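Local coordinates for protein endo-b-1,4-glucanase (Nasutitermes takasagoensis, PDB 1KS8) that probably hydrolyses internal beta-1,4-glucosidic linkages in cellulose and related beta-glucans, as a family 9 glycoside hydrolase that can bind calcium, at residues Ala69-Trp74 / Phe421-Ala426; Asp78-Tyr83 / Asp91-Val96; Tyr140-Ser145 / Ser149-Glu154; Ala106-Ser109 / Phe113-Gln116. One frame throughout, in Å; residues are numbered along the deposited sequence.

Interaction 1: residues Ala69-Trp74 / Phe421-Ala426; sequences ATVLAW and FQSALA
S423 holds its hydroxyl anti to its own carbonyl carbon and beside its backbone N (chi1 -68°), a torsion that turns OG across the gap to V71. The two segments belong to helices 62-78 and 415-430 of the (alpha/alpha)6 barrel, which run parallel here with axes 8.7 Å apart. The S423 OG donates to V71 O at 2.8 Å; it approaches over the carbonyl group, 48° out of its plane, rather than along a lone pair. The same hydroxyl accepts a hydrogen bond from a water that also donates to L72 O at 2.7 Å, so two successive carbonyls of helix 62-78 are tied, one directly and one through water, to a single serine. V71 CG1 packs beside this hydroxyl. At the preceding residue, Q422, CG lies anti to the backbone N (chi1 -172°), which carries the extended chain across L72, where the amide end meets the leucine methyl CD2. This amide is held at both ends, OE1 by S12 OG of helix 5-18 and NE2 by Y83 OH. The L72 methyl group CD2 lies 3.6 Å from Q422 NE2 and 3.8 Å from Q422 CD.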
loop_
_atom_site.group_PDB
_atom_site.type_symbol
_atom_site.label_atom_id
_atom_site.label_comp_id
_atom_site.label_asym_id
_atom_site.label_seq_id
_atom_site.Cartn_x
_atom_site.Cartn_y
_atom_site.Cartn_z
ATOM N N ALA A 69 -0.997 -4.377 1.005
ATOM C CA ALA A 69 -1.756 -5.594 0.751
ATOM C C ALA A 69 -3.217 -5.463 1.165
ATOM O O ALA A 69 -4.111 -5.886 0.437
ATOM C CB ALA A 69 -1.108 -6.770 1.473
ATOM N N THR A 70 -3.465 -4.876 2.331
ATOM C CA THR A 70 -4.836 -4.713 2.805
ATOM C C THR A 70 -5.655 -3.837 1.867
ATOM O O THR A 70 -6.771 -4.190 1.502
ATOM C CB THR A 70 -4.879 -4.089 4.217
ATOM O OG1 THR A 70 -4.040 -4.850 5.091
ATOM C CG2 THR A 70 -6.307 -4.101 4.768
ATOM N N VAL A 71 -5.102 -2.695 1.479
ATOM C CA VAL A 71 -5.815 -1.779 0.599
ATOM C C VAL A 71 -6.036 -2.370 -0.796
ATOM O O VAL A 71 -7.099 -2.181 -1.393
ATOM C CB VAL A 71 -5.079 -0.422 0.525
ATOM C CG1 VAL A 71 -5.746 0.493 -0.493
ATOM C CG2 VAL A 71 -5.101 0.235 1.906
ATOM N N LEU A 72 -5.051 -3.096 -1.317
ATOM C CA LEU A 72 -5.226 -3.710 -2.626
ATOM C C LEU A 72 -6.330 -4.766 -2.545
ATOM O O LEU A 72 -7.190 -4.836 -3.419
ATOM C CB LEU A 72 -3.921 -4.353 -3.113
ATOM C CG LEU A 72 -2.798 -3.402 -3.544
ATOM C CD1 LEU A 72 -1.635 -4.232 -4.062
ATOM C CD2 LEU A 72 -3.289 -2.438 -4.629
ATOM N N ALA A 73 -6.313 -5.578 -1.491
ATOM C CA ALA A 73 -7.333 -6.614 -1.324
ATOM C C ALA A 73 -8.708 -5.972 -1.139
ATOM O O ALA A 73 -9.706 -6.451 -1.671
ATOM C CB ALA A 73 -6.994 -7.495 -0.119
ATOM N N TRP A 74 -8.748 -4.883 -0.380
ATOM C CA TRP A 74 -9.987 -4.158 -0.112
ATOM C C TRP A 74 -10.649 -3.730 -1.425
ATOM O O TRP A 74 -11.854 -3.915 -1.616
ATOM C CB TRP A 74 -9.656 -2.944 0.759
ATOM C CG TRP A 74 -10.814 -2.175 1.321
ATOM C CD1 TRP A 74 -12.132 -2.538 1.336
ATOM C CD2 TRP A 74 -10.735 -0.923 2.009
ATOM N NE1 TRP A 74 -12.877 -1.587 1.997
ATOM C CE2 TRP A 74 -12.043 -0.585 2.419
ATOM C CE3 TRP A 74 -9.680 -0.053 2.319
ATOM C CZ2 TRP A 74 -12.325 0.590 3.126
ATOM C CZ3 TRP A 74 -9.961 1.114 3.022
ATOM C CH2 TRP A 74 -11.274 1.423 3.417
ATOM N N PHE A 421 -4.517 4.469 -4.777
ATOM C CA PHE A 421 -4.598 4.857 -6.181
ATOM C C PHE A 421 -5.145 3.709 -7.034
ATOM O O PHE A 421 -6.113 3.883 -7.778
ATOM C CB PHE A 421 -3.192 5.254 -6.650
ATOM C CG PHE A 421 -3.082 5.566 -8.116
ATOM C CD1 PHE A 421 -3.727 6.668 -8.665
ATOM C CD2 PHE A 421 -2.272 4.786 -8.936
ATOM C CE1 PHE A 421 -3.563 6.990 -10.015
ATOM C CE2 PHE A 421 -2.101 5.098 -10.282
ATOM C CZ PHE A 421 -2.746 6.203 -10.821
ATOM N N GLN A 422 -4.536 2.533 -6.915
ATOM C CA GLN A 422 -4.980 1.388 -7.699
ATOM C C GLN A 422 -6.405 0.969 -7.360
ATOM O O GLN A 422 -7.198 0.660 -8.254
ATOM C CB GLN A 422 -4.031 0.202 -7.511
ATOM C CG GLN A 422 -4.345 -0.949 -8.461
ATOM C CD GLN A 422 -3.292 -2.032 -8.444
ATOM O OE1 GLN A 422 -2.114 -1.776 -8.697
ATOM N NE2 GLN A 422 -3.710 -3.257 -8.150
ATOM N N SER A 423 -6.741 0.961 -6.075
ATOM C CA SER A 423 -8.086 0.580 -5.677
ATOM C C SER A 423 -9.111 1.594 -6.179
ATOM O O SER A 423 -10.231 1.223 -6.531
ATOM C CB SER A 423 -8.159 0.423 -4.158
ATOM O OG SER A 423 -7.380 -0.699 -3.762
ATOM N N ALA A 424 -8.726 2.867 -6.224
ATOM C CA ALA A 424 -9.616 3.915 -6.716
ATOM C C ALA A 424 -9.848 3.721 -8.211
ATOM O O ALA A 424 -10.953 3.940 -8.713
ATOM C CB ALA A 424 -9.013 5.296 -6.448
ATOM N N LEU A 425 -8.807 3.303 -8.926
ATOM C CA LEU A 425 -8.930 3.066 -10.358
ATOM C C LEU A 425 -9.914 1.929 -10.602
ATOM O O LEU A 425 -10.748 2.003 -11.502
ATOM C CB LEU A 425 -7.566 2.721 -10.962
ATOM C CG LEU A 425 -6.586 3.891 -11.082
ATOM C CD1 LEU A 425 -5.185 3.367 -11.355
ATOM C CD2 LEU A 425 -7.049 4.824 -12.194
ATOM N N ALA A 426 -9.816 0.873 -9.798
ATOM C CA ALA A 426 -10.722 -0.261 -9.935
ATOM C C ALA A 426 -12.159 0.208 -9.720
ATOM O O ALA A 426 -13.075 -0.233 -10.419
ATOM C CB ALA A 426 -10.364 -1.342 -8.921
HETATM O O HOH W 1 -7.508 -2.997 -5.328
#

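Interaction 2: residues Asp78-Tyr83 / Asp91-Val96; sequences DFEAGY and DGRKAV
E80 and Y83 carry the contact of the short helix 80-85 with R93 and G92 of helix 89-106, a connection between successive long helices of the (alpha/alpha)6 barrel. The first segment opens at the end of helix 62-78, where D78 forms a salt bridge with R224. F79 is the first residue to leave the helical conformation and also the N-cap of the next helix: its carbonyl accepts the backbone N-H of G82, with F79 O 2.9 Å from G82 N, while its side chain packs on F312 and A426. At E80 the side chain leaves with CG anti to the backbone N (chi1 -173°) and stays extended, which carries the carboxylate out to the guanidinium of R93. E80 OE1 lies 3.4 Å from R93 NH2, a long salt bridge made through one oxygen. The carboxylate and guanidinium planes are 57° apart, far from a coplanar two-bond pairing. Both residues are partly exposed, so solvent probably weakens the attraction; the extended R93 chain also rests on F166 and V169. A turn later comes Y83, with Y83 CA 6.9 Å from G92 CA. The glycine has no side chain to hold the ring off, so the tyrosine lies directly against the backbone of helix 89-106. The ring is kept in place at its far end, where OH is hydrogen-bonded to Q422 of helix 415-430. Y83 CE1 lies 3.7 Å and Y83 CD1 4.0 Å from G92 CA.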
loop_
_atom_site.group_PDB
_atom_site.type_symbol
_atom_site.label_atom_id
_atom_site.label_comp_id
_atom_site.label_asym_id
_atom_site.label_seq_id
_atom_site.Cartn_x
_atom_site.Cartn_y
_atom_site.Cartn_z
ATOM N N ASP A 78 -14.410 -4.986 -2.949
ATOM C CA ASP A 78 -15.504 -4.058 -3.227
ATOM C C ASP A 78 -15.675 -3.657 -4.686
ATOM O O ASP A 78 -16.777 -3.300 -5.109
ATOM C CB ASP A 78 -15.332 -2.788 -2.389
ATOM C CG ASP A 78 -15.599 -3.017 -0.916
ATOM O OD1 ASP A 78 -15.315 -2.101 -0.117
ATOM O OD2 ASP A 78 -16.100 -4.104 -0.560
ATOM N N PHE A 79 -14.596 -3.715 -5.459
ATOM C CA PHE A 79 -14.657 -3.315 -6.860
ATOM C C PHE A 79 -14.060 -4.367 -7.785
ATOM O O PHE A 79 -13.348 -4.053 -8.741
ATOM C CB PHE A 79 -13.950 -1.965 -7.013
ATOM C CG PHE A 79 -14.499 -0.903 -6.101
ATOM C CD1 PHE A 79 -15.750 -0.338 -6.340
ATOM C CD2 PHE A 79 -13.799 -0.518 -4.961
ATOM C CE1 PHE A 79 -16.299 0.593 -5.453
ATOM C CE2 PHE A 79 -14.336 0.410 -4.071
ATOM C CZ PHE A 79 -15.589 0.967 -4.316
ATOM N N GLU A 80 -14.375 -5.625 -7.496
ATOM C CA GLU A 80 -13.889 -6.745 -8.286
ATOM C C GLU A 80 -14.281 -6.576 -9.752
ATOM O O GLU A 80 -13.524 -6.934 -10.655
ATOM C CB GLU A 80 -14.466 -8.056 -7.744
ATOM C CG GLU A 80 -13.878 -9.297 -8.391
ATOM C CD GLU A 80 -14.467 -10.580 -7.843
ATOM O OE1 GLU A 80 -14.001 -11.666 -8.248
ATOM O OE2 GLU A 80 -15.394 -10.506 -7.009
ATOM N N ALA A 81 -15.470 -6.026 -9.984
ATOM C CA ALA A 81 -15.959 -5.814 -11.341
ATOM C C ALA A 81 -15.013 -4.920 -12.134
ATOM O O ALA A 81 -14.892 -5.060 -13.350
ATOM C CB ALA A 81 -17.354 -5.200 -11.305
ATOM N N GLY A 82 -14.349 -3.998 -11.444
ATOM C CA GLY A 82 -13.419 -3.103 -12.109
ATOM C C GLY A 82 -12.241 -3.881 -12.654
ATOM O O GLY A 82 -11.803 -3.658 -13.781
ATOM N N TYR A 83 -11.722 -4.795 -11.842
ATOM C CA TYR A 83 -10.603 -5.629 -12.255
ATOM C C TYR A 83 -11.036 -6.533 -13.405
ATOM O O TYR A 83 -10.313 -6.685 -14.388
ATOM C CB TYR A 83 -10.118 -6.482 -11.079
ATOM C CG TYR A 83 -9.170 -5.764 -10.142
ATOM C CD1 TYR A 83 -7.796 -5.777 -10.371
ATOM C CD2 TYR A 83 -9.647 -5.078 -9.027
ATOM C CE1 TYR A 83 -6.918 -5.129 -9.508
ATOM C CE2 TYR A 83 -8.774 -4.423 -8.158
ATOM C CZ TYR A 83 -7.413 -4.457 -8.404
ATOM O OH TYR A 83 -6.537 -3.834 -7.540
ATOM N N ASP A 91 -4.389 -10.997 -12.362
ATOM C CA ASP A 91 -3.215 -10.234 -11.948
ATOM C C ASP A 91 -3.471 -9.508 -10.631
ATOM O O ASP A 91 -2.572 -9.385 -9.802
ATOM C CB ASP A 91 -2.809 -9.237 -13.036
ATOM C CG ASP A 91 -2.045 -9.894 -14.171
ATOM O OD1 ASP A 91 -1.592 -9.169 -15.079
ATOM O OD2 ASP A 91 -1.895 -11.136 -14.158
ATOM N N GLY A 92 -4.695 -9.027 -10.439
ATOM C CA GLY A 92 -5.025 -8.351 -9.197
ATOM C C GLY A 92 -4.846 -9.296 -8.022
ATOM O O GLY A 92 -4.290 -8.929 -6.986
ATOM N N ARG A 93 -5.333 -10.522 -8.176
ATOM C CA ARG A 93 -5.197 -11.521 -7.128
ATOM C C ARG A 93 -3.722 -11.842 -6.906
ATOM O O ARG A 93 -3.277 -11.986 -5.769
ATOM C CB ARG A 93 -5.971 -12.786 -7.509
ATOM C CG ARG A 93 -7.478 -12.603 -7.457
ATOM C CD ARG A 93 -8.211 -13.760 -8.108
ATOM N NE ARG A 93 -9.647 -13.676 -7.866
ATOM C CZ ARG A 93 -10.561 -14.370 -8.536
ATOM N NH1 ARG A 93 -10.192 -15.201 -9.500
ATOM N NH2 ARG A 93 -11.845 -14.234 -8.233
ATOM N N LYS A 94 -2.961 -11.943 -7.993
ATOM C CA LYS A 94 -1.536 -12.242 -7.889
ATOM C C LYS A 94 -0.784 -11.168 -7.112
ATOM O O LYS A 94 0.152 -11.471 -6.374
ATOM C CB LYS A 94 -0.909 -12.384 -9.276
ATOM C CG LYS A 94 -1.322 -13.636 -10.027
ATOM C CD LYS A 94 -0.627 -13.705 -11.379
ATOM C CE LYS A 94 -1.017 -14.965 -12.136
ATOM N NZ LYS A 94 -0.665 -16.191 -11.370
ATOM N N ALA A 95 -1.187 -9.914 -7.287
ATOM C CA ALA A 95 -0.534 -8.806 -6.595
ATOM C C ALA A 95 -0.731 -8.926 -5.087
ATOM O O ALA A 95 0.168 -8.628 -4.302
ATOM C CB ALA A 95 -1.085 -7.477 -7.097
ATOM N N VAL A 96 -1.913 -9.369 -4.683
ATOM C CA VAL A 96 -2.204 -9.545 -3.270
ATOM C C VAL A 96 -1.445 -10.762 -2.741
ATOM O O VAL A 96 -0.795 -10.701 -1.695
ATOM C CB VAL A 96 -3.718 -9.750 -3.044
ATOM C CG1 VAL A 96 -3.986 -10.178 -1.607
ATOM C CG2 VAL A 96 -4.465 -8.462 -3.353
#

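Interaction 3: residues Tyr140-Ser145 / Ser149-Glu154; sequences YKIDTS and SDLAGE
I142 of strand 139-142 and A152 of helix 149-165 bring the two segments nearest each other, with I142 CA and A152 CA 8.4 Å apart, too far for backbone bonding, and the gap is filled by side chains. After the strand, the loop is held by D143 OD1, which accepts bonds from the S145 hydroxyl and R146 N. I142 belongs to an outer strand of the small three-stranded antiparallel sheet, and the contact lays this strand on the start of a helix of the (alpha/alpha)6 barrel. I142 CG1 takes the crowded position between the backbone N and the carbonyl carbon (chi1 50°), from which the chain reaches straight toward the helix. There I142 CD1 meets two partners: the methyl group CD2 of L151 at 3.9 Å and the CB of A152 at 4.1 Å. The leucine sends CG anti to its backbone N (chi1 173°), and the two branched chains cross obliquely. F187 of helix 171-190 lies against I142 and A152, while F113 of the neighbouring strand touches I142 and L151. The L151 side chain is about 8 Å from that of E214, a calcium ligand in another crystal structure of this protein, with no calcium bound here.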
loop_
_atom_site.group_PDB
_atom_site.type_symbol
_atom_site.label_atom_id
_atom_site.label_comp_id
_atom_site.label_asym_id
_atom_site.label_seq_id
_atom_site.Cartn_x
_atom_site.Cartn_y
_atom_site.Cartn_z
ATOM N N TYR A 140 14.638 -8.555 10.920
ATOM C CA TYR A 140 14.216 -8.128 12.247
ATOM C C TYR A 140 12.799 -8.612 12.524
ATOM O O TYR A 140 11.950 -8.617 11.629
ATOM C CB TYR A 140 14.267 -6.601 12.341
ATOM C CG TYR A 140 15.609 -5.994 11.990
ATOM C CD1 TYR A 140 16.771 -6.381 12.656
ATOM C CD2 TYR A 140 15.712 -5.010 11.007
ATOM C CE1 TYR A 140 18.006 -5.799 12.353
ATOM C CE2 TYR A 140 16.938 -4.423 10.698
ATOM C CZ TYR A 140 18.076 -4.820 11.373
ATOM O OH TYR A 140 19.285 -4.228 11.068
ATOM N N LYS A 141 12.541 -9.003 13.766
ATOM C CA LYS A 141 11.233 -9.519 14.128
ATOM C C LYS A 141 10.655 -8.925 15.404
ATOM O O LYS A 141 11.353 -8.277 16.189
ATOM C CB LYS A 141 11.328 -11.033 14.321
ATOM C CG LYS A 141 12.176 -11.434 15.529
ATOM C CD LYS A 141 12.259 -12.946 15.689
ATOM C CE LYS A 141 12.908 -13.332 17.010
ATOM N NZ LYS A 141 14.277 -12.775 17.147
ATOM N N ILE A 142 9.359 -9.146 15.582
ATOM C CA ILE A 142 8.677 -8.748 16.797
ATOM C C ILE A 142 8.285 -10.091 17.413
ATOM O O ILE A 142 8.135 -11.091 16.701
ATOM C CB ILE A 142 7.402 -7.889 16.543
ATOM C CG1 ILE A 142 6.496 -8.545 15.500
ATOM C CG2 ILE A 142 7.801 -6.482 16.117
ATOM C CD1 ILE A 142 5.156 -7.837 15.332
ATOM N N ASP A 143 8.168 -10.127 18.734
ATOM C CA ASP A 143 7.789 -11.345 19.439
ATOM C C ASP A 143 7.156 -10.957 20.769
ATOM O O ASP A 143 6.863 -9.786 20.993
ATOM C CB ASP A 143 9.001 -12.266 19.655
ATOM C CG ASP A 143 10.201 -11.548 20.239
ATOM O OD1 ASP A 143 10.020 -10.698 21.131
ATOM O OD2 ASP A 143 11.337 -11.850 19.810
ATOM N N THR A 144 6.943 -11.923 21.655
ATOM C CA THR A 144 6.314 -11.615 22.933
ATOM C C THR A 144 7.103 -10.657 23.825
ATOM O O THR A 144 6.512 -9.937 24.627
ATOM C CB THR A 144 5.998 -12.898 23.731
ATOM O OG1 THR A 144 7.200 -13.650 23.937
ATOM C CG2 THR A 144 4.987 -13.751 22.975
ATOM N N SER A 145 8.425 -10.634 23.681
ATOM C CA SER A 145 9.256 -9.745 24.494
ATOM C C SER A 145 9.424 -8.376 23.837
ATOM O O SER A 145 9.676 -7.377 24.511
ATOM C CB SER A 145 10.632 -10.374 24.734
ATOM O OG SER A 145 11.341 -10.547 23.522
ATOM N N SER A 149 2.003 -4.365 17.929
ATOM C CA SER A 149 0.570 -4.449 17.667
ATOM C C SER A 149 0.166 -3.851 16.329
ATOM O O SER A 149 -0.731 -4.369 15.664
ATOM C CB SER A 149 -0.213 -3.751 18.780
ATOM O OG SER A 149 0.111 -4.302 20.043
ATOM N N ASP A 150 0.812 -2.757 15.939
ATOM C CA ASP A 150 0.483 -2.129 14.668
ATOM C C ASP A 150 0.903 -2.988 13.479
ATOM O O ASP A 150 0.119 -3.199 12.553
ATOM C CB ASP A 150 1.096 -0.719 14.560
ATOM C CG ASP A 150 2.484 -0.606 15.183
ATOM O OD1 ASP A 150 3.103 -1.627 15.548
ATOM O OD2 ASP A 150 2.966 0.543 15.299
ATOM N N LEU A 151 2.131 -3.499 13.514
ATOM C CA LEU A 151 2.635 -4.343 12.437
ATOM C C LEU A 151 1.863 -5.657 12.352
ATOM O O LEU A 151 1.429 -6.060 11.273
ATOM C CB LEU A 151 4.119 -4.638 12.652
ATOM C CG LEU A 151 4.768 -5.642 11.695
ATOM C CD1 LEU A 151 4.728 -5.113 10.269
ATOM C CD2 LEU A 151 6.202 -5.892 12.135
ATOM N N ALA A 152 1.698 -6.324 13.492
ATOM C CA ALA A 152 0.973 -7.590 13.531
ATOM C C ALA A 152 -0.491 -7.374 13.152
ATOM O O ALA A 152 -1.092 -8.192 12.451
ATOM C CB ALA A 152 1.070 -8.207 14.926
ATOM N N GLY A 153 -1.056 -6.264 13.620
ATOM C CA GLY A 153 -2.440 -5.949 13.318
ATOM C C GLY A 153 -2.692 -5.681 11.845
ATOM O O GLY A 153 -3.645 -6.205 11.269
ATOM N N GLU A 154 -1.844 -4.867 11.221
ATOM C CA GLU A 154 -2.036 -4.568 9.807
ATOM C C GLU A 154 -1.852 -5.829 8.979
ATOM O O GLU A 154 -2.554 -6.038 7.994
ATOM C CB GLU A 154 -1.054 -3.495 9.333
ATOM C CG GLU A 154 -1.338 -2.990 7.918
ATOM C CD GLU A 154 -2.721 -2.370 7.787
ATOM O OE1 GLU A 154 -3.049 -1.487 8.607
ATOM O OE2 GLU A 154 -3.480 -2.758 6.870
#

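Interaction 4: residues Ala106-Ser109 / Phe113-Gln116; sequences AHTS and FYGQ
Y114 turns one edge of its ring to the loop, and both A106 O and T108 OG1 lie there, close to the ring plane. T108 OG1 is 3.5 Å from Y114 CE1, and A106 O is 3.8 Å from Y114 CD1. The F113 ring is reached obliquely: A106 CB stands 3.6 Å from F113 CE1, and the backbone N of H107 also comes near. T108 crosses the tyrosine at about a right angle. Its OG1 sits between the backbone N and the carbonyl carbon (chi1 46°), which leaves CG2 also against the ring, while the hydroxyl is bonded to E112. The phenol OH of Y114 bonds to D43 N. H107 lies with its CB beside F113 CD1, while its ring is held by H180 through ND1 and by Q110 O through NE2. Between these groups A106 O is gripped several times. Y114 N donates to A106 O at 2.8 Å in a nearly straight bond (167° at the hydrogen), and F113 CA adds a CA-H...O contact of 3.3 Å to A106 O. T108 N gives A106 O a third, weak interaction, at 3.0 Å, which closes an inverse gamma turn centred on H107. The helix 89-106 thus ends in a tight turn whose last carbonyl receives the incoming strand 113-117; further along, G115 and Q116 face Y140 as a classic beta bulge of the three-stranded antiparallel sheet.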
loop_
_atom_site.group_PDB
_atom_site.type_symbol
_atom_site.label_atom_id
_atom_site.label_comp_id
_atom_site.label_asym_id
_atom_site.label_seq_id
_atom_site.Cartn_x
_atom_site.Cartn_y
_atom_site.Cartn_z
ATOM N N ALA A 106 6.985 -14.917 6.937
ATOM C CA ALA A 106 7.434 -14.050 8.021
ATOM C C ALA A 106 6.815 -14.420 9.366
ATOM O O ALA A 106 7.351 -14.078 10.420
ATOM C CB ALA A 106 7.131 -12.591 7.677
ATOM N N HIS A 107 5.680 -15.109 9.327
ATOM C CA HIS A 107 5.002 -15.545 10.545
ATOM C C HIS A 107 5.637 -16.881 10.921
ATOM O O HIS A 107 5.043 -17.945 10.730
ATOM C CB HIS A 107 3.513 -15.736 10.273
ATOM C CG HIS A 107 2.696 -15.939 11.509
ATOM N ND1 HIS A 107 1.486 -16.597 11.500
ATOM C CD2 HIS A 107 2.907 -15.556 12.790
ATOM C CE1 HIS A 107 0.988 -16.614 12.722
ATOM N NE2 HIS A 107 1.829 -15.989 13.526
ATOM N N THR A 108 6.846 -16.806 11.460
ATOM C CA THR A 108 7.621 -17.988 11.820
ATOM C C THR A 108 7.111 -18.806 13.006
ATOM O O THR A 108 7.394 -20.000 13.105
ATOM C CB THR A 108 9.091 -17.588 12.047
ATOM O OG1 THR A 108 9.142 -16.416 12.867
ATOM C CG2 THR A 108 9.761 -17.281 10.714
ATOM N N SER A 109 6.374 -18.167 13.905
ATOM C CA SER A 109 5.796 -18.853 15.055
ATOM C C SER A 109 4.497 -18.114 15.342
ATOM O O SER A 109 4.328 -16.980 14.904
ATOM C CB SER A 109 6.728 -18.787 16.266
ATOM O OG SER A 109 6.303 -19.702 17.263
ATOM N N PHE A 113 6.883 -12.654 14.429
ATOM C CA PHE A 113 6.684 -12.162 13.077
ATOM C C PHE A 113 7.838 -11.296 12.597
ATOM O O PHE A 113 8.224 -10.332 13.264
ATOM C CB PHE A 113 5.384 -11.354 13.016
ATOM C CG PHE A 113 5.011 -10.919 11.634
ATOM C CD1 PHE A 113 4.538 -11.842 10.712
ATOM C CD2 PHE A 113 5.163 -9.593 11.243
ATOM C CE1 PHE A 113 4.222 -11.454 9.415
ATOM C CE2 PHE A 113 4.851 -9.192 9.945
ATOM C CZ PHE A 113 4.380 -10.126 9.030
ATOM N N TYR A 114 8.398 -11.637 11.444
ATOM C CA TYR A 114 9.482 -10.837 10.898
ATOM C C TYR A 114 8.900 -9.628 10.183
ATOM O O TYR A 114 8.087 -9.760 9.266
ATOM C CB TYR A 114 10.360 -11.668 9.960
ATOM C CG TYR A 114 11.355 -12.505 10.725
ATOM C CD1 TYR A 114 10.978 -13.719 11.307
ATOM C CD2 TYR A 114 12.654 -12.046 10.937
ATOM C CE1 TYR A 114 11.879 -14.450 12.088
ATOM C CE2 TYR A 114 13.556 -12.766 11.713
ATOM C CZ TYR A 114 13.162 -13.963 12.286
ATOM O OH TYR A 114 14.054 -14.660 13.066
ATOM N N GLY A 115 9.315 -8.447 10.631
ATOM C CA GLY A 115 8.806 -7.214 10.059
ATOM C C GLY A 115 9.744 -6.469 9.137
ATOM O O GLY A 115 9.388 -5.406 8.622
ATOM N N GLN A 116 10.939 -7.000 8.915
ATOM C CA GLN A 116 11.872 -6.323 8.032
ATOM C C GLN A 116 13.006 -7.215 7.568
ATOM O O GLN A 116 13.489 -8.058 8.322
ATOM C CB GLN A 116 12.471 -5.101 8.741
ATOM C CG GLN A 116 13.131 -4.084 7.811
ATOM C CD GLN A 116 13.595 -2.840 8.552
ATOM O OE1 GLN A 116 12.840 -2.249 9.325
ATOM N NE2 GLN A 116 14.837 -2.429 8.311
#

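Interaction 1 lies deep in the helical barrel and interactions 3 and 4 are also buried, but at the sheet side, whereas interaction 2 is partly exposed. Interactions 1 and 2 adjoin, their centres 8 Å apart, with A426 packed on Y83. Interactions 3 and 4 are equally close and share the sheet: I142 N and F113 O are 2.8 Å apart, a probable hydrogen bond between neighbouring strands. The two pairs are linked through T70 and E154, whose OG1 and OE2 are probably hydrogen-bonded. Their chemistry differs: a hydroxyl and a water bridge parallel helices in interaction 1, interaction 2 pairs a long, partly exposed salt bridge with a buried tyrosine on glycine, interaction 3 is apolar, and interaction 4 combines a backbone bond with aromatic packing.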